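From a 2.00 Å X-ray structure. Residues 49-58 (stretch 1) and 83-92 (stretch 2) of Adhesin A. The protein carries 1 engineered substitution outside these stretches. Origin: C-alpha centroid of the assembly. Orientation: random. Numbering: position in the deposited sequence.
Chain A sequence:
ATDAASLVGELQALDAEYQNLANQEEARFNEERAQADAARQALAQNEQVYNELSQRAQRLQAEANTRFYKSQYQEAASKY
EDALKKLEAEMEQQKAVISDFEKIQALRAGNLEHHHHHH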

ATOM      1  N   VAL A  49      -5.961  -4.703  12.829  1.00 27.23           N
ATOM      2  CA  VAL A  49      -7.401  -4.804  12.647  1.00 25.22           C
ATOM      3  C   VAL A  49      -7.813  -6.148  12.057  1.00 24.18           C
ATOM      4  O   VAL A  49      -8.805  -6.754  12.479  1.00 22.47           O
ATOM      5  N   TYR A  50      -7.071  -6.603  11.056  1.00 23.77           N
ATOM      6  CA  TYR A  50      -7.395  -7.868  10.399  1.00 24.39           C
ATOM      7  C   TYR A  50      -7.319  -9.033  11.390  1.00 22.55           C
ATOM      8  O   TYR A  50      -8.187  -9.906  11.395  1.00 23.07           O
ATOM      9  N   ASN A  51      -6.279  -9.047  12.207  1.00 21.48           N
ATOM     10  CA  ASN A  51      -6.123 -10.152  13.148  1.00 26.82           C
ATOM     11  C   ASN A  51      -7.265 -10.180  14.164  1.00 26.10           C
ATOM     12  O   ASN A  51      -7.885 -11.232  14.397  1.00 24.39           O
ATOM     13  N   GLU A  52      -7.549  -9.019  14.744  1.00 25.52           N
ATOM     14  CA  GLU A  52      -8.604  -8.906  15.738  1.00 27.69           C
ATOM     15  C   GLU A  52      -9.960  -9.280  15.171  1.00 28.90           C
ATOM     16  O   GLU A  52     -10.745  -9.984  15.836  1.00 24.14           O
ATOM     17  N   LEU A  53     -10.242  -8.814  13.948  1.00 25.40           N
ATOM     18  CA  LEU A  53     -11.517  -9.099  13.312  1.00 25.05           C
ATOM     19  C   LEU A  53     -11.618 -10.547  12.825  1.00 23.62           C
ATOM     20  O   LEU A  53     -12.691 -11.134  12.806  1.00 23.05           O
ATOM     21  N   SER A  54     -10.508 -11.123  12.419  1.00 23.96           N
ATOM     22  CA  SER A  54     -10.534 -12.513  11.992  1.00 24.11           C
ATOM     23  C   SER A  54     -10.864 -13.360  13.216  1.00 24.58           C
ATOM     24  O   SER A  54     -11.580 -14.343  13.129  1.00 25.36           O
ATOM     25  N   GLN A  55     -10.337 -12.978  14.366  1.00 25.53           N
ATOM     26  CA  GLN A  55     -10.606 -13.745  15.588  1.00 26.60           C
ATOM     27  C   GLN A  55     -12.102 -13.634  15.889  1.00 26.82           C
ATOM     28  O   GLN A  55     -12.788 -14.615  16.211  1.00 22.21           O
ATOM     29  N   ARG A  56     -12.624 -12.421  15.757  1.00 25.79           N
ATOM     30  CA  ARG A  56     -14.039 -12.201  15.995  1.00 25.23           C
ATOM     31  C   ARG A  56     -14.932 -13.010  15.056  1.00 27.64           C
ATOM     32  O   ARG A  56     -15.892 -13.652  15.499  1.00 27.21           O
ATOM     33  N   ALA A  57     -14.635 -12.979  13.761  1.00 27.18           N
ATOM     34  CA  ALA A  57     -15.446 -13.708  12.781  1.00 29.38           C
ATOM     35  C   ALA A  57     -15.393 -15.206  13.013  1.00 28.66           C
ATOM     36  O   ALA A  57     -16.416 -15.899  12.886  1.00 28.15           O
ATOM     37  N   GLN A  58     -14.208 -15.708  13.341  1.00 26.20           N
ATOM     38  CA  GLN A  58     -14.048 -17.134  13.596  1.00 27.30           C
ATOM     39  C   GLN A  58     -14.863 -17.573  14.820  1.00 28.89           C
ATOM     40  O   GLN A  58     -15.494 -18.626  14.808  1.00 30.24           O
ATOM     41  N   ALA A  83     -15.977  -8.579   4.515  1.00 29.03           N
ATOM     42  CA  ALA A  83     -15.154  -7.412   4.796  1.00 27.57           C
ATOM     43  C   ALA A  83     -13.678  -7.785   4.949  1.00 27.86           C
ATOM     44  O   ALA A  83     -12.801  -7.008   4.570  1.00 26.42           O
ATOM     45  N   LEU A  84     -13.389  -8.946   5.533  1.00 26.33           N
ATOM     46  CA  LEU A  84     -11.990  -9.359   5.690  1.00 26.04           C
ATOM     47  C   LEU A  84     -11.355  -9.597   4.312  1.00 26.15           C
ATOM     48  O   LEU A  84     -10.166  -9.349   4.121  1.00 23.94           O
ATOM     49  N   LYS A  85     -12.143 -10.059   3.343  1.00 27.48           N
ATOM     50  CA  LYS A  85     -11.593 -10.257   1.996  1.00 30.83           C
ATOM     51  C   LYS A  85     -11.236  -8.910   1.371  1.00 29.61           C
ATOM     52  O   LYS A  85     -10.261  -8.793   0.644  1.00 30.15           O
ATOM     53  N   LYS A  86     -12.034  -7.891   1.658  1.00 31.38           N
ATOM     54  CA  LYS A  86     -11.757  -6.558   1.139  1.00 30.81           C
ATOM     55  C   LYS A  86     -10.516  -6.008   1.844  1.00 29.00           C
ATOM     56  O   LYS A  86      -9.673  -5.367   1.211  1.00 26.26           O
ATOM     57  N   LEU A  87     -10.410  -6.251   3.153  1.00 25.13           N
ATOM     58  CA  LEU A  87      -9.266  -5.749   3.903  1.00 25.97           C
ATOM     59  C   LEU A  87      -7.968  -6.439   3.440  1.00 25.53           C
ATOM     60  O   LEU A  87      -6.885  -5.853   3.404  1.00 24.17           O
ATOM     61  N   GLU A  88      -8.098  -7.686   3.044  1.00 25.80           N
ATOM     62  CA  GLU A  88      -6.958  -8.464   2.570  1.00 28.91           C
ATOM     63  C   GLU A  88      -6.456  -7.887   1.227  1.00 27.36           C
ATOM     64  O   GLU A  88      -5.253  -7.830   0.961  1.00 22.98           O
ATOM     65  N   ALA A  89      -7.384  -7.472   0.373  1.00 24.95           N
ATOM     66  CA  ALA A  89      -6.994  -6.878  -0.897  1.00 26.56           C
ATOM     67  C   ALA A  89      -6.332  -5.525  -0.636  1.00 22.48           C
ATOM     68  O   ALA A  89      -5.340  -5.190  -1.292  1.00 25.26           O
ATOM     69  N   GLU A  90      -6.851  -4.746   0.312  1.00 24.44           N
ATOM     70  CA  GLU A  90      -6.217  -3.451   0.624  1.00 22.74           C
ATOM     71  C   GLU A  90      -4.761  -3.701   1.089  1.00 26.55           C
ATOM     72  O   GLU A  90      -3.815  -3.048   0.621  1.00 23.10           O
ATOM     73  N   MET A  91      -4.571  -4.651   2.011  1.00 22.08           N
ATOM     74  CA  MET A  91      -3.214  -4.935   2.508  1.00 24.81           C
ATOM     75  C   MET A  91      -2.274  -5.456   1.428  1.00 25.06           C
ATOM     76  O   MET A  91      -1.088  -5.144   1.419  1.00 24.54           O
ATOM     77  N   GLU A  92      -2.811  -6.260   0.507  1.00 24.91           N
ATOM     78  CA  GLU A  92      -2.009  -6.775  -0.609  1.00 27.17           C
ATOM     79  C   GLU A  92      -1.504  -5.596  -1.478  1.00 27.43           C
ATOM     80  O   GLU A  92      -0.353  -5.572  -1.923  1.00 22.63           O
TER

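The two stretches are segments of longer helices that run nearly antiparallel, at 160° between their N-to-C directions, with a closest axial approach of 10.6 Å. At that spacing side chains rather than backbones must fill the gap, and two of them do most of the work: Tyr50 from the first helix and Leu84 from the second. Each is a knob in a hole of the other helix, and their CA atoms lie just 6.7 Å apart.

Tyr50 covers the most surface. Its CA-to-CB bond points sideways, but a t rotamer at chi1, with chi2 at -94°, sets the ring across the partner helix, among Leu84, Leu87, Glu88 and Met91. A large side chain suits this place because it can fill the hole between those four residues, while its phenol oxygen reaches out beside Glu88. CE2 of Tyr50 lies 3.7 Å from the carbonyl O of Leu84, which sits at the ring edge, while CD2 of Tyr50 meets CD2 of Leu84 at 3.9 Å. Met91, chi1 m and chi2 t, directs its sulfur obliquely at the ring: SD of Met91 is 5.2 Å from the ring centroid of Tyr50 and 4.1 Å from CB of Tyr50. The phenol oxygen reaches the more exposed margin, where OH of Tyr50 is 3.9 Å from OE2 of Glu88, too far for a hydrogen bond.

Leu84 returns the favor. Pointing toward the first helix in the common m,t leucine rotamer, it sits among Tyr50, Leu53, Ser54 and Ala57. Its CD2 lies 3.8 Å from CB of Leu53, and its CD1 lies 4.0 Å from CB of Ala57. The small methyl of Ala57 leaves the branched leucine room to approach the helix surface. Ser54 is also compact, and in its m rotamer its OG donates a hydrogen bond of 2.7 Å to the carbonyl O of Tyr50, one turn earlier. With its hydroxyl thus satisfied within its own helix, Ser54 can accept an apolar neighbor: its OG is 3.8 Å from CD1 of Leu84.

Leu87, in the t,p rotamer, is third in covered area. Its CD2 comes within 3.7 Å of both CA and CB of Tyr50 and 4.0 Å from CG1 of Val49. Val49, in its t rotamer, adds a small area at the margin of the contact. An apolar side chain long enough to place a methyl between Val49 and Tyr50 suits this site.

No hydrogen bond crosses between the stretches; their contact, burying 360 Å² in total, is chiefly apolar packing. Glu52, Gln55, Lys85 and Lys86, charged or polar, take no part in it and remain exposed.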

ATOM      1  CB  VAL A  49      -7.916  -3.670  11.705  1.00 28.37           C
ATOM      2  CG1 VAL A  49      -9.368  -3.935  11.311  1.00 27.97           C
ATOM      3  CG2 VAL A  49      -7.790  -2.325  12.393  1.00 26.17           C
ATOM      4  CB  TYR A  50      -6.426  -8.123   9.247  1.00 22.17           C
ATOM      5  CG  TYR A  50      -6.670  -9.410   8.477  1.00 25.77           C
ATOM      6  CD1 TYR A  50      -5.990 -10.592   8.798  1.00 24.90           C
ATOM      7  CD2 TYR A  50      -7.570  -9.438   7.412  1.00 25.63           C
ATOM      8  CE1 TYR A  50      -6.201 -11.768   8.067  1.00 22.71           C
ATOM      9  CE2 TYR A  50      -7.796 -10.610   6.660  1.00 25.14           C
ATOM     10  CZ  TYR A  50      -7.099 -11.767   6.996  1.00 25.58           C
ATOM     11  OH  TYR A  50      -7.246 -12.897   6.247  1.00 27.02           O
ATOM     12  CB  ASN A  51      -4.785 -10.050  13.878  1.00 24.07           C
ATOM     13  CG  ASN A  51      -3.609 -10.286  12.972  1.00 25.33           C
ATOM     14  OD1 ASN A  51      -3.741 -10.841  11.881  1.00 24.29           O
ATOM     15  ND2 ASN A  51      -2.446  -9.883  13.426  1.00 25.79           N
ATOM     16  CB  GLU A  52      -8.657  -7.479  16.273  1.00 32.55           C
ATOM     17  CG  GLU A  52      -7.515  -7.157  17.218  1.00 42.30           C
ATOM     18  CD  GLU A  52      -7.429  -5.677  17.547  1.00 46.52           C
ATOM     19  OE1 GLU A  52      -8.428  -4.955  17.326  1.00 48.64           O
ATOM     20  OE2 GLU A  52      -6.362  -5.240  18.029  1.00 50.24           O
ATOM     21  CB  LEU A  53     -11.766  -8.094  12.172  1.00 25.96           C
ATOM     22  CG  LEU A  53     -12.765  -6.940  12.450  1.00 32.65           C
ATOM     23  CD1 LEU A  53     -12.926  -6.666  13.957  1.00 30.55           C
ATOM     24  CD2 LEU A  53     -12.377  -5.692  11.686  1.00 29.47           C
ATOM     25  CB  SER A  54      -9.181 -12.937  11.419  1.00 24.26           C
ATOM     26  OG  SER A  54      -8.932 -12.264  10.199  1.00 26.81           O
ATOM     27  CB  GLN A  55      -9.799 -13.178  16.754  1.00 25.94           C
ATOM     28  CG  GLN A  55      -9.972 -13.998  18.029  1.00 32.17           C
ATOM     29  CD  GLN A  55      -9.354 -13.332  19.241  1.00 36.00           C
ATOM     30  OE1 GLN A  55      -8.353 -12.632  19.131  1.00 33.72           O
ATOM     31  NE2 GLN A  55      -9.943 -13.565  20.416  1.00 37.44           N
ATOM     32  CB  ARG A  56     -14.362 -10.705  15.858  1.00 27.03           C
ATOM     33  CG  ARG A  56     -15.827 -10.375  16.134  1.00 30.30           C
ATOM     34  CD  ARG A  56     -16.078  -8.867  16.030  1.00 31.18           C
ATOM     35  NE  ARG A  56     -15.463  -8.124  17.126  1.00 28.16           N
ATOM     36  CZ  ARG A  56     -15.599  -6.811  17.300  1.00 33.51           C
ATOM     37  NH1 ARG A  56     -16.322  -6.101  16.438  1.00 29.34           N
ATOM     38  NH2 ARG A  56     -15.034  -6.209  18.341  1.00 30.85           N
ATOM     39  CB  ALA A  57     -14.988 -13.394  11.338  1.00 28.70           C
ATOM     40  CB  GLN A  58     -12.556 -17.439  13.767  1.00 26.67           C
ATOM     41  CG  GLN A  58     -11.826 -17.354  12.388  1.00 29.10           C
ATOM     42  CD  GLN A  58     -10.326 -17.427  12.481  1.00 28.20           C
ATOM     43  OE1 GLN A  58      -9.780 -17.932  13.455  1.00 31.24           O
ATOM     44  NE2 GLN A  58      -9.646 -16.933  11.449  1.00 27.96           N
ATOM     45  CB  ALA A  83     -15.651  -6.717   6.054  1.00 25.53           C
ATOM     46  CB  LEU A  84     -11.896 -10.609   6.569  1.00 25.85           C
ATOM     47  CG  LEU A  84     -12.281 -10.323   8.034  1.00 28.54           C
ATOM     48  CD1 LEU A  84     -12.393 -11.615   8.860  1.00 26.58           C
ATOM     49  CD2 LEU A  84     -11.234  -9.383   8.634  1.00 27.30           C
ATOM     50  CB  LYS A  85     -12.591 -10.991   1.092  1.00 34.41           C
ATOM     51  CG  LYS A  85     -12.665 -12.484   1.349  1.00 38.51           C
ATOM     52  CD  LYS A  85     -13.797 -13.090   0.531  1.00 44.69           C
ATOM     53  CE  LYS A  85     -13.995 -14.573   0.858  1.00 47.35           C
ATOM     54  NZ  LYS A  85     -15.247 -15.109   0.219  1.00 48.77           N
ATOM     55  CB  LYS A  86     -12.941  -5.625   1.407  1.00 32.39           C
ATOM     56  CG  LYS A  86     -14.184  -5.934   0.587  1.00 36.61           C
ATOM     57  CD  LYS A  86     -15.260  -4.910   0.948  1.00 43.12           C
ATOM     58  CE  LYS A  86     -16.538  -5.090   0.142  1.00 47.60           C
ATOM     59  NZ  LYS A  86     -17.544  -4.063   0.542  1.00 51.82           N
ATOM     60  CB  LEU A  87      -9.513  -5.957   5.410  1.00 27.18           C
ATOM     61  CG  LEU A  87      -8.407  -5.487   6.341  1.00 27.90           C
ATOM     62  CD1 LEU A  87      -8.110  -3.982   6.117  1.00 27.15           C
ATOM     63  CD2 LEU A  87      -8.871  -5.748   7.787  1.00 29.73           C
ATOM     64  CB  GLU A  88      -7.401  -9.919   2.409  1.00 33.47           C
ATOM     65  CG  GLU A  88      -6.334 -10.880   2.006  1.00 44.64           C
ATOM     66  CD  GLU A  88      -6.727 -12.323   2.321  1.00 52.56           C
ATOM     67  OE1 GLU A  88      -7.955 -12.625   2.220  1.00 54.05           O
ATOM     68  OE2 GLU A  88      -5.814 -13.143   2.647  1.00 53.05           O
ATOM     69  CB  ALA A  89      -8.226  -6.738  -1.840  1.00 22.83           C
ATOM     70  CB  GLU A  90      -6.994  -2.733   1.748  1.00 26.57           C
ATOM     71  CG  GLU A  90      -6.385  -1.405   2.234  1.00 28.48           C
ATOM     72  CD  GLU A  90      -7.281  -0.672   3.226  1.00 29.89           C
ATOM     73  OE1 GLU A  90      -8.510  -0.783   3.099  1.00 37.53           O
ATOM     74  OE2 GLU A  90      -6.771   0.023   4.120  1.00 32.32           O
ATOM     75  CB  MET A  91      -3.279  -5.922   3.690  1.00 25.08           C
ATOM     76  CG  MET A  91      -3.968  -5.314   4.916  1.00 25.81           C
ATOM     77  SD  MET A  91      -4.041  -6.504   6.289  1.00 28.20           S
ATOM     78  CE  MET A  91      -2.548  -6.844   6.493  1.00 34.09           C
ATOM     79  CB  GLU A  92      -2.875  -7.719  -1.458  1.00 30.92           C
ATOM     80  CG  GLU A  92      -2.169  -8.423  -2.596  1.00 34.98           C
ATOM     81  CD  GLU A  92      -3.016  -9.543  -3.208  1.00 41.68           C
ATOM     82  OE1 GLU A  92      -3.603 -10.355  -2.451  1.00 39.37           O
ATOM     83  OE2 GLU A  92      -3.083  -9.622  -4.454  1.00 45.49           O
TER